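Protein ACDH-11, isoform b (PDB 4Y9J) belongs to the acyl-CoA dehydrogenase family of flavoproteins and, in a four-chain assembly, binds flavin-adenine dinucleotide. Local coordinates at residues M369-E374 with P400-Y405; G69-L74 with C95-K100; I33-L38 with S45-V50. One frame throughout, in Å; residues are numbered along the deposited sequence.

Contact 1. Residues M369-E374 with P400-Y405; sequences MLLLFE and PVLKLY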
loop_
_atom_site.group_PDB
_atom_site.type_symbol
_atom_site.label_atom_id
_atom_site.label_comp_id
_atom_site.label_asym_id
_atom_site.label_seq_id
_atom_site.Cartn_x
_atom_site.Cartn_y
_atom_site.Cartn_z
ATOM N N MET B 369 -16.102 -24.828 27.355
ATOM C CA MET B 369 -17.385 -24.269 27.115
ATOM C C MET B 369 -18.269 -24.371 28.373
ATOM O O MET B 369 -18.943 -23.407 28.733
ATOM C CB MET B 369 -17.993 -25.075 26.000
ATOM C CG MET B 369 -19.057 -24.382 25.309
ATOM S SD MET B 369 -18.197 -23.327 24.089
ATOM C CE MET B 369 -19.850 -22.682 23.968
ATOM N N LEU B 370 -18.293 -25.532 29.025
ATOM C CA LEU B 370 -19.157 -25.719 30.220
ATOM C C LEU B 370 -18.601 -24.851 31.335
ATOM O O LEU B 370 -19.345 -24.336 32.113
ATOM C CB LEU B 370 -19.257 -27.184 30.579
ATOM C CG LEU B 370 -20.067 -28.028 29.606
ATOM C CD1 LEU B 370 -20.469 -29.293 30.289
ATOM C CD2 LEU B 370 -21.322 -27.305 29.088
ATOM N N LEU B 371 -17.279 -24.690 31.411
ATOM C CA LEU B 371 -16.661 -23.833 32.404
ATOM C C LEU B 371 -17.113 -22.400 32.155
ATOM O O LEU B 371 -17.370 -21.683 33.104
ATOM C CB LEU B 371 -15.140 -23.975 32.398
ATOM C CG LEU B 371 -14.259 -23.448 33.549
ATOM C CD1 LEU B 371 -14.501 -24.242 34.808
ATOM C CD2 LEU B 371 -12.758 -23.482 33.217
ATOM N N LEU B 372 -17.156 -21.980 30.882
ATOM C CA LEU B 372 -17.606 -20.650 30.526
ATOM C C LEU B 372 -19.013 -20.380 30.993
ATOM O O LEU B 372 -19.307 -19.287 31.516
ATOM C CB LEU B 372 -17.580 -20.474 29.026
ATOM C CG LEU B 372 -18.251 -19.215 28.477
ATOM C CD1 LEU B 372 -17.575 -17.939 28.979
ATOM C CD2 LEU B 372 -18.263 -19.266 26.948
ATOM N N PHE B 373 -19.904 -21.337 30.766
ATOM C CA PHE B 373 -21.302 -21.158 31.175
ATOM C C PHE B 373 -21.502 -21.270 32.693
ATOM O O PHE B 373 -22.346 -20.597 33.226
ATOM C CB PHE B 373 -22.246 -22.042 30.331
ATOM C CG PHE B 373 -22.549 -21.400 29.035
ATOM C CD1 PHE B 373 -23.477 -20.364 28.977
ATOM C CD2 PHE B 373 -21.819 -21.706 27.901
ATOM C CE1 PHE B 373 -23.691 -19.652 27.792
ATOM C CE2 PHE B 373 -22.015 -20.986 26.714
ATOM C CZ PHE B 373 -22.961 -19.971 26.664
ATOM N N GLU B 374 -20.654 -22.031 33.382
ATOM C CA GLU B 374 -20.625 -22.014 34.853
ATOM C C GLU B 374 -20.182 -20.624 35.346
ATOM O O GLU B 374 -20.746 -20.086 36.276
ATOM C CB GLU B 374 -19.657 -23.080 35.382
ATOM C CG GLU B 374 -19.360 -22.995 36.890
ATOM C CD GLU B 374 -20.450 -23.570 37.754
ATOM O OE1 GLU B 374 -21.538 -23.862 37.220
ATOM O OE2 GLU B 374 -20.228 -23.698 38.978
ATOM N N PRO B 400 -10.330 -16.002 36.598
ATOM C CA PRO B 400 -8.977 -16.092 36.020
ATOM C C PRO B 400 -8.615 -17.483 35.482
ATOM O O PRO B 400 -7.864 -17.571 34.491
ATOM C CB PRO B 400 -8.075 -15.732 37.202
ATOM C CG PRO B 400 -8.899 -16.063 38.450
ATOM C CD PRO B 400 -10.281 -15.649 38.027
ATOM N N VAL B 401 -9.139 -18.529 36.129
ATOM C CA VAL B 401 -8.878 -19.917 35.730
ATOM C C VAL B 401 -9.426 -20.116 34.309
ATOM O O VAL B 401 -8.724 -20.584 33.417
ATOM C CB VAL B 401 -9.485 -20.920 36.717
ATOM C CG1 VAL B 401 -9.358 -22.332 36.184
ATOM C CG2 VAL B 401 -8.841 -20.793 38.083
ATOM N N LEU B 402 -10.674 -19.714 34.098
ATOM C CA LEU B 402 -11.284 -19.774 32.759
ATOM C C LEU B 402 -10.535 -19.024 31.663
ATOM O O LEU B 402 -10.195 -19.582 30.602
ATOM C CB LEU B 402 -12.702 -19.282 32.825
ATOM C CG LEU B 402 -13.450 -19.098 31.531
ATOM C CD1 LEU B 402 -13.674 -20.407 30.817
ATOM C CD2 LEU B 402 -14.792 -18.421 31.770
ATOM N N LYS B 403 -10.257 -17.759 31.944
ATOM C CA LYS B 403 -9.527 -16.951 31.011
ATOM C C LYS B 403 -8.190 -17.597 30.663
ATOM O O LYS B 403 -7.838 -17.733 29.464
ATOM C CB LYS B 403 -9.341 -15.523 31.567
ATOM C CG LYS B 403 -8.887 -14.416 30.601
ATOM C CD LYS B 403 -7.540 -14.606 29.939
ATOM C CE LYS B 403 -6.935 -13.287 29.500
ATOM N NZ LYS B 403 -5.684 -13.407 28.744
ATOM N N LEU B 404 -7.395 -17.923 31.655
ATOM C CA LEU B 404 -6.048 -18.378 31.359
ATOM C C LEU B 404 -6.077 -19.743 30.698
ATOM O O LEU B 404 -5.242 -20.051 29.828
ATOM C CB LEU B 404 -5.158 -18.369 32.587
ATOM C CG LEU B 404 -5.419 -19.347 33.716
ATOM C CD1 LEU B 404 -4.661 -20.660 33.492
ATOM C CD2 LEU B 404 -5.043 -18.747 35.073
ATOM N N TYR B 405 -7.019 -20.580 31.056
ATOM C CA TYR B 405 -7.034 -21.934 30.511
ATOM C C TYR B 405 -7.519 -21.954 29.038
ATOM O O TYR B 405 -6.818 -22.524 28.149
ATOM C CB TYR B 405 -7.836 -22.903 31.400
ATOM C CG TYR B 405 -7.566 -24.381 31.006
ATOM C CD1 TYR B 405 -6.356 -24.966 31.302
ATOM C CD2 TYR B 405 -8.497 -25.123 30.319
ATOM C CE1 TYR B 405 -6.094 -26.278 30.965
ATOM C CE2 TYR B 405 -8.267 -26.418 29.969
ATOM C CZ TYR B 405 -7.058 -27.008 30.316
ATOM O OH TYR B 405 -6.755 -28.294 29.953
#
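Leu402 pushes its isobutyl group against Leu371 and Leu372, and these three leucines make up the close packing between residues 369-374 of helix 352-383 and 400-405 of helix 389-419. With CG anti to the backbone N (chi1 172°), Leu402 sends its two methyls to neighbouring points on the facing helix. CD1 of Leu402 lies 3.8 Å from the backbone N of Leu372 and also meets Leu371, since CD2 of Leu371 is 4.0 Å from CD1 of Leu402. CD2 of Leu402 rests on the backbone, 3.8 Å from CA of Leu372, and its second neighbour is the CD1 methyl of Leu372, 4.0 Å away. The fork of Leu402 is thus seated on main chain as much as on side chains. Leu371 and Leu402 run antiparallel past one another, side chain beside side chain, so that CD2 of Leu371 reaches to 4.0 Å from CA of Leu402. The packing slackens beyond that methyl: CG1 of Val401 stays 4.7 Å from CD2 of Leu371, and CB of Tyr405 is 5.3 Å from the same atom. This looser side is not a solvent face, because all these residues are buried; the ring of Tyr405 packs edge-to-face with Phe529, and Val401 touches Ala532 of helix 524-545. Near the tight part, Leu372 reaches Val129 of helix 121-135 and Leu324 of helix 304-338, while Leu402 touches Ala320. The two helices follow one another in the all-helical C-terminal region of the acyl-CoA dehydrogenase fold, and the contact belongs to its core, the side chain of Leu372 about 11 Å from the bound UCC. No hydrogen bond or charge pair crosses between the segments, which implies that cohesion here comes from the fit of branched aliphatic groups and the exclusion of water.

Contact 2. Residues G69-L74 with C95-K100; sequences GRQAEL and CNEWHK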
loop_
_atom_site.group_PDB
_atom_site.type_symbol
_atom_site.label_atom_id
_atom_site.label_comp_id
_atom_site.label_asym_id
_atom_site.label_seq_id
_atom_site.Cartn_x
_atom_site.Cartn_y
_atom_site.Cartn_z
ATOM N N GLY B 69 -17.433 -8.416 9.367
ATOM C CA GLY B 69 -16.161 -8.663 10.104
ATOM C C GLY B 69 -14.966 -8.899 9.188
ATOM O O GLY B 69 -13.871 -8.404 9.414
ATOM N N ARG B 70 -15.210 -9.624 8.113
ATOM C CA ARG B 70 -14.189 -9.799 7.050
ATOM C C ARG B 70 -13.749 -8.525 6.413
ATOM O O ARG B 70 -12.529 -8.248 6.346
ATOM C CB ARG B 70 -14.613 -10.835 6.052
ATOM C CG ARG B 70 -13.621 -11.067 4.914
ATOM C CD ARG B 70 -12.307 -11.591 5.483
ATOM N NE ARG B 70 -11.410 -11.980 4.388
ATOM C CZ ARG B 70 -10.104 -12.189 4.527
ATOM N NH1 ARG B 70 -9.533 -12.105 5.714
ATOM N NH2 ARG B 70 -9.393 -12.546 3.441
ATOM N N GLN B 71 -14.690 -7.674 6.049
ATOM C CA GLN B 71 -14.353 -6.349 5.547
ATOM C C GLN B 71 -13.514 -5.491 6.453
ATOM O O GLN B 71 -12.637 -4.780 5.984
ATOM C CB GLN B 71 -15.582 -5.594 5.096
ATOM C CG GLN B 71 -16.305 -6.196 3.920
ATOM C CD GLN B 71 -15.387 -6.458 2.678
ATOM O OE1 GLN B 71 -14.819 -5.570 2.153
ATOM N NE2 GLN B 71 -15.273 -7.678 2.275
ATOM N N ALA B 72 -13.758 -5.590 7.780
ATOM C CA ALA B 72 -13.009 -4.810 8.755
ATOM C C ALA B 72 -11.557 -5.242 8.839
ATOM O O ALA B 72 -10.694 -4.443 9.200
ATOM C CB ALA B 72 -13.672 -4.904 10.137
ATOM N N GLU B 73 -11.269 -6.447 8.438
ATOM C CA GLU B 73 -9.890 -6.887 8.305
ATOM C C GLU B 73 -9.242 -6.432 6.972
ATOM O O GLU B 73 -8.010 -6.266 6.892
ATOM C CB GLU B 73 -9.848 -8.404 8.453
ATOM C CG GLU B 73 -8.539 -9.118 8.150
ATOM C CD GLU B 73 -7.527 -9.037 9.270
ATOM O OE1 GLU B 73 -7.863 -8.488 10.341
ATOM O OE2 GLU B 73 -6.330 -9.488 9.062
ATOM N N LEU B 74 -10.049 -6.409 5.907
ATOM C CA LEU B 74 -9.560 -6.009 4.589
ATOM C C LEU B 74 -9.339 -4.542 4.439
ATOM O O LEU B 74 -8.530 -4.130 3.610
ATOM C CB LEU B 74 -10.480 -6.534 3.496
ATOM C CG LEU B 74 -10.643 -8.026 3.427
ATOM C CD1 LEU B 74 -11.720 -8.377 2.442
ATOM C CD2 LEU B 74 -9.313 -8.715 3.162
ATOM N N CYS B 95 -13.142 1.812 8.650
ATOM C CA CYS B 95 -14.064 1.420 7.598
ATOM C C CYS B 95 -15.522 1.532 8.070
ATOM O O CYS B 95 -15.805 1.479 9.263
ATOM C CB CYS B 95 -13.785 0.033 7.090
ATOM S SG CYS B 95 -14.097 -1.369 8.132
ATOM N N ASN B 96 -16.418 1.663 7.096
ATOM C CA ASN B 96 -17.824 1.742 7.378
ATOM C C ASN B 96 -18.318 0.500 8.090
ATOM O O ASN B 96 -19.202 0.579 8.987
ATOM C CB ASN B 96 -18.637 1.921 6.105
ATOM C CG ASN B 96 -18.599 3.327 5.596
ATOM O OD1 ASN B 96 -18.152 4.275 6.295
ATOM N ND2 ASN B 96 -19.140 3.516 4.390
ATOM N N GLU B 97 -17.746 -0.621 7.759
ATOM C CA GLU B 97 -18.197 -1.891 8.344
ATOM C C GLU B 97 -17.908 -2.033 9.914
ATOM O O GLU B 97 -18.739 -2.622 10.628
ATOM C CB GLU B 97 -17.669 -3.081 7.616
ATOM C CG GLU B 97 -18.111 -3.228 6.165
ATOM C CD GLU B 97 -17.299 -2.424 5.160
ATOM O OE1 GLU B 97 -16.431 -1.604 5.525
ATOM O OE2 GLU B 97 -17.470 -2.679 3.996
ATOM N N TRP B 98 -16.803 -1.457 10.399
ATOM C CA TRP B 98 -16.499 -1.384 11.791
ATOM C C TRP B 98 -17.687 -0.640 12.499
ATOM O O TRP B 98 -18.221 -1.127 13.514
ATOM C CB TRP B 98 -15.213 -0.625 12.032
ATOM C CG TRP B 98 -14.859 -0.441 13.422
ATOM C CD1 TRP B 98 -15.127 0.674 14.193
ATOM C CD2 TRP B 98 -14.182 -1.377 14.299
ATOM N NE1 TRP B 98 -14.582 0.506 15.440
ATOM C CE2 TRP B 98 -14.070 -0.752 15.565
ATOM C CE3 TRP B 98 -13.683 -2.692 14.153
ATOM C CZ2 TRP B 98 -13.453 -1.384 16.660
ATOM C CZ3 TRP B 98 -13.057 -3.309 15.273
ATOM C CH2 TRP B 98 -12.965 -2.641 16.497
ATOM N N HIS B 99 -18.045 0.513 11.982
ATOM C CA HIS B 99 -19.133 1.273 12.521
ATOM C C HIS B 99 -20.441 0.475 12.500
ATOM O O HIS B 99 -21.223 0.545 13.450
ATOM C CB HIS B 99 -19.299 2.645 11.837
ATOM C CG HIS B 99 -18.117 3.545 12.022
ATOM N ND1 HIS B 99 -17.686 3.991 13.264
ATOM C CD2 HIS B 99 -17.259 4.077 11.114
ATOM C CE1 HIS B 99 -16.598 4.726 13.114
ATOM N NE2 HIS B 99 -16.316 4.787 11.820
ATOM N N LYS B 100 -20.727 -0.195 11.395
ATOM C CA LYS B 100 -21.933 -0.985 11.236
ATOM C C LYS B 100 -21.999 -2.104 12.255
ATOM O O LYS B 100 -23.065 -2.307 12.889
ATOM C CB LYS B 100 -22.068 -1.529 9.815
ATOM C CG LYS B 100 -23.325 -2.340 9.571
ATOM C CD LYS B 100 -24.625 -1.541 9.710
ATOM C CE LYS B 100 -25.823 -2.461 9.430
ATOM N NZ LYS B 100 -27.145 -1.830 9.476
HETATM O O HOH W 1 -16.211 -3.350 1.906
#
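A helix-strand-strand-helix passage in the N-terminal region of the acyl-CoA dehydrogenase fold brings Gln71 and Ala72, near the C-terminal end of helix 44-74, against Cys95 and Glu97 at the start of helix 96-107; the antiparallel strands 78-80 and 88-93 intervene along the chain. Cys95 is the N-cap residue. With chi1 at 69° its SG is tucked back over its own main chain, where it accepts a weak, long hydrogen bond from Trp98 N, and the same sulfur packs 3.7 Å from CA of Ala72, with the Ala72 methyl a little farther off. One thiol therefore both caps its own helix and fills the interface. Next to the thiol, Gln71 and Glu97 cross at a slant and meet through their chains and not through a direct polar bond. The CB of Gln71 lies 3.6 Å from CD of Glu97 and equally near its CG, while CG of Gln71 is 3.7 Å from OE2 of Glu97. Both chains fold at their second torsion, and the amide and carboxylate planes stand 49° apart. Placed in the first turn of its helix, the Glu97 carboxylate would probably be favoured by the helix dipole. Neighbouring residues bond to other parts of the chain: Glu73 makes a salt bridge to Arg437, and the indole NE1 of Trp98 is hydrogen-bonded to Asp228. Across the partly exposed side of the contact a single water joins the two polar ends, donating one hydrogen to OE1 of Gln71 at 2.6 Å and the other to OE2 of Glu97 at 2.5 Å.

Contact 3. Residues I33-L38 with S45-V50; sequences ILDRTL and SEYMRV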
loop_
_atom_site.group_PDB
_atom_site.type_symbol
_atom_site.label_atom_id
_atom_site.label_comp_id
_atom_site.label_asym_id
_atom_site.label_seq_id
_atom_site.Cartn_x
_atom_site.Cartn_y
_atom_site.Cartn_z
ATOM N N ILE B 33 -23.039 -28.294 21.482
ATOM C CA ILE B 33 -23.573 -28.303 22.832
ATOM C C ILE B 33 -24.250 -27.066 23.381
ATOM O O ILE B 33 -24.840 -27.151 24.440
ATOM C CB ILE B 33 -22.528 -28.615 23.914
ATOM C CG1 ILE B 33 -21.420 -27.609 23.929
ATOM C CG2 ILE B 33 -22.016 -30.051 23.861
ATOM C CD1 ILE B 33 -20.705 -27.677 25.257
ATOM N N LEU B 34 -24.164 -25.928 22.702
ATOM C CA LEU B 34 -24.799 -24.701 23.173
ATOM C C LEU B 34 -26.287 -24.796 23.512
ATOM O O LEU B 34 -26.705 -24.365 24.583
ATOM C CB LEU B 34 -24.616 -23.597 22.119
ATOM C CG LEU B 34 -25.100 -22.242 22.583
ATOM C CD1 LEU B 34 -24.520 -21.888 23.941
ATOM C CD2 LEU B 34 -24.690 -21.272 21.494
ATOM N N ASP B 35 -27.086 -25.289 22.574
ATOM C CA ASP B 35 -28.509 -25.374 22.804
ATOM C C ASP B 35 -28.815 -26.373 23.952
ATOM O O ASP B 35 -29.650 -26.077 24.810
ATOM C CB ASP B 35 -29.229 -25.787 21.515
ATOM C CG ASP B 35 -30.777 -25.898 21.681
ATOM O OD1 ASP B 35 -31.464 -24.843 21.779
ATOM O OD2 ASP B 35 -31.292 -27.037 21.675
ATOM N N ARG B 36 -28.182 -27.557 23.959
ATOM C CA ARG B 36 -28.377 -28.535 25.052
ATOM C C ARG B 36 -28.049 -27.919 26.410
ATOM O O ARG B 36 -28.758 -28.158 27.359
ATOM C CB ARG B 36 -27.594 -29.837 24.829
ATOM C CG ARG B 36 -28.160 -30.729 23.732
ATOM C CD ARG B 36 -27.765 -32.189 23.850
ATOM N NE ARG B 36 -26.323 -32.503 23.857
ATOM C CZ ARG B 36 -25.508 -32.441 22.801
ATOM N NH1 ARG B 36 -25.949 -32.050 21.608
ATOM N NH2 ARG B 36 -24.220 -32.769 22.936
ATOM N N THR B 37 -27.009 -27.091 26.473
ATOM C CA THR B 37 -26.534 -26.461 27.696
ATOM C C THR B 37 -27.502 -25.409 28.184
ATOM O O THR B 37 -27.799 -25.357 29.388
ATOM C CB THR B 37 -25.177 -25.802 27.457
ATOM O OG1 THR B 37 -24.276 -26.794 26.990
ATOM C CG2 THR B 37 -24.638 -25.144 28.726
ATOM N N LEU B 38 -28.039 -24.598 27.264
ATOM C CA LEU B 38 -29.060 -23.607 27.622
ATOM C C LEU B 38 -30.368 -24.248 28.132
ATOM O O LEU B 38 -31.019 -23.763 29.076
ATOM C CB LEU B 38 -29.389 -22.661 26.435
ATOM C CG LEU B 38 -28.214 -21.851 25.882
ATOM C CD1 LEU B 38 -28.688 -20.942 24.735
ATOM C CD2 LEU B 38 -27.489 -21.122 27.009
ATOM N N SER B 45 -39.404 -21.646 30.159
ATOM C CA SER B 45 -39.967 -20.443 29.655
ATOM C C SER B 45 -38.902 -19.519 29.052
ATOM O O SER B 45 -39.052 -18.990 27.915
ATOM C CB SER B 45 -40.676 -19.754 30.844
ATOM O OG SER B 45 -39.771 -19.642 31.949
ATOM N N GLU B 46 -37.828 -19.302 29.812
ATOM C CA GLU B 46 -36.823 -18.346 29.393
ATOM C C GLU B 46 -36.085 -18.992 28.269
ATOM O O GLU B 46 -35.647 -18.327 27.362
ATOM C CB GLU B 46 -35.858 -18.024 30.499
ATOM C CG GLU B 46 -36.459 -17.385 31.713
ATOM C CD GLU B 46 -36.881 -15.938 31.535
ATOM O OE1 GLU B 46 -37.118 -15.296 32.599
ATOM O OE2 GLU B 46 -37.055 -15.451 30.392
ATOM N N TYR B 47 -35.903 -20.305 28.354
ATOM C CA TYR B 47 -35.248 -21.053 27.326
ATOM C C TYR B 47 -35.769 -20.725 25.927
ATOM O O TYR B 47 -34.952 -20.484 25.004
ATOM C CB TYR B 47 -35.275 -22.571 27.567
ATOM C CG TYR B 47 -34.857 -23.295 26.302
ATOM C CD1 TYR B 47 -33.552 -23.287 25.870
ATOM C CD2 TYR B 47 -35.814 -23.874 25.469
ATOM C CE1 TYR B 47 -33.187 -23.884 24.674
ATOM C CE2 TYR B 47 -35.454 -24.480 24.284
ATOM C CZ TYR B 47 -34.148 -24.454 23.874
ATOM O OH TYR B 47 -33.806 -25.062 22.691
ATOM N N MET B 48 -37.091 -20.687 25.760
ATOM C CA MET B 48 -37.697 -20.465 24.436
ATOM C C MET B 48 -37.386 -19.102 23.907
ATOM O O MET B 48 -37.014 -18.964 22.757
ATOM C CB MET B 48 -39.236 -20.642 24.428
ATOM C CG MET B 48 -39.760 -22.057 24.605
ATOM S SD MET B 48 -39.133 -23.272 23.417
ATOM C CE MET B 48 -40.067 -24.729 23.926
ATOM N N ARG B 49 -37.509 -18.107 24.758
ATOM C CA ARG B 49 -37.254 -16.753 24.337
ATOM C C ARG B 49 -35.803 -16.600 23.930
ATOM O O ARG B 49 -35.474 -15.990 22.904
ATOM C CB ARG B 49 -37.599 -15.784 25.481
ATOM C CG ARG B 49 -37.302 -14.313 25.173
ATOM C CD ARG B 49 -37.708 -13.454 26.352
ATOM N NE ARG B 49 -36.934 -13.761 27.549
ATOM C CZ ARG B 49 -35.685 -13.346 27.765
ATOM N NH1 ARG B 49 -35.034 -12.623 26.859
ATOM N NH2 ARG B 49 -35.058 -13.693 28.875
ATOM N N VAL B 50 -34.915 -17.175 24.728
ATOM C CA VAL B 50 -33.510 -16.998 24.525
ATOM C C VAL B 50 -33.049 -17.725 23.299
ATOM O O VAL B 50 -32.288 -17.152 22.483
ATOM C CB VAL B 50 -32.726 -17.385 25.777
ATOM C CG1 VAL B 50 -31.251 -17.384 25.531
ATOM C CG2 VAL B 50 -33.080 -16.419 26.898
#
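Tyr47 reaches across to Leu38 and Asp35, and its side chain can be traced outward from the backbone. From CB, chi1 of 167° turns CG away from the backbone N and swings the ring toward helix 34-41. The first ring atom to touch is CD1 of Tyr47, which comes 4.0 Å from the backbone C of Leu38 and 4.2 Å from CB of Leu38. Next along that edge, CE1 passes 3.5 Å from OD1 of Asp35, and CZ is about as close to the same oxygen. At the tip, OH donates a short hydrogen bond of 2.5 Å to OD1 of Asp35, meeting it on the syn side and only 17° out of the carboxylate plane. The oxygen in turn lies at the ring edge, in plane, although the carboxylate itself is tilted well out of the ring plane. This bond and the packing of the ring on Leu38 join the arms of a helical hairpin, in which the short helix 34-41 turns back onto the start of the long helix 44-74; the segment axes run roughly antiparallel, at 150°, and come within 11.0 Å. Asp35 has further partners, since Tyr28 OH also bonds to OD1 and Arg39 forms a salt bridge with OD2, surroundings that would favour an ionised carboxylate. Beside the polar pair, aliphatic groups meet: CD1 of Leu38 approaches CG1 of Val50 at 4.5 Å, a looser touch. Both residues also touch helix 121-135, Leu38 on Ile126 and Val50 on His127.

How the contacts relate
From the N terminus, contact 3 comes first, closing the tight turn between helix 34-41 and helix 44-74. Contact 2 follows at the far end of that long helix, closing the two-stranded excursion that leads into helix 96-107. Contact 1 lies much later, bringing consecutive helices of the C-terminal helical region together. The three loops stand in series, with none nested or crossed. In space, however, contacts 1 and 3 adjoin: Ile33, Leu34 and Thr37 pack against Met369, Leu370 and Phe373, joining helix 34-41 and its N-cap residue to helix 352-383. Contact 2 stays apart, its nearest atoms about 18 Å from contact 1 and about 19 Å from contact 3.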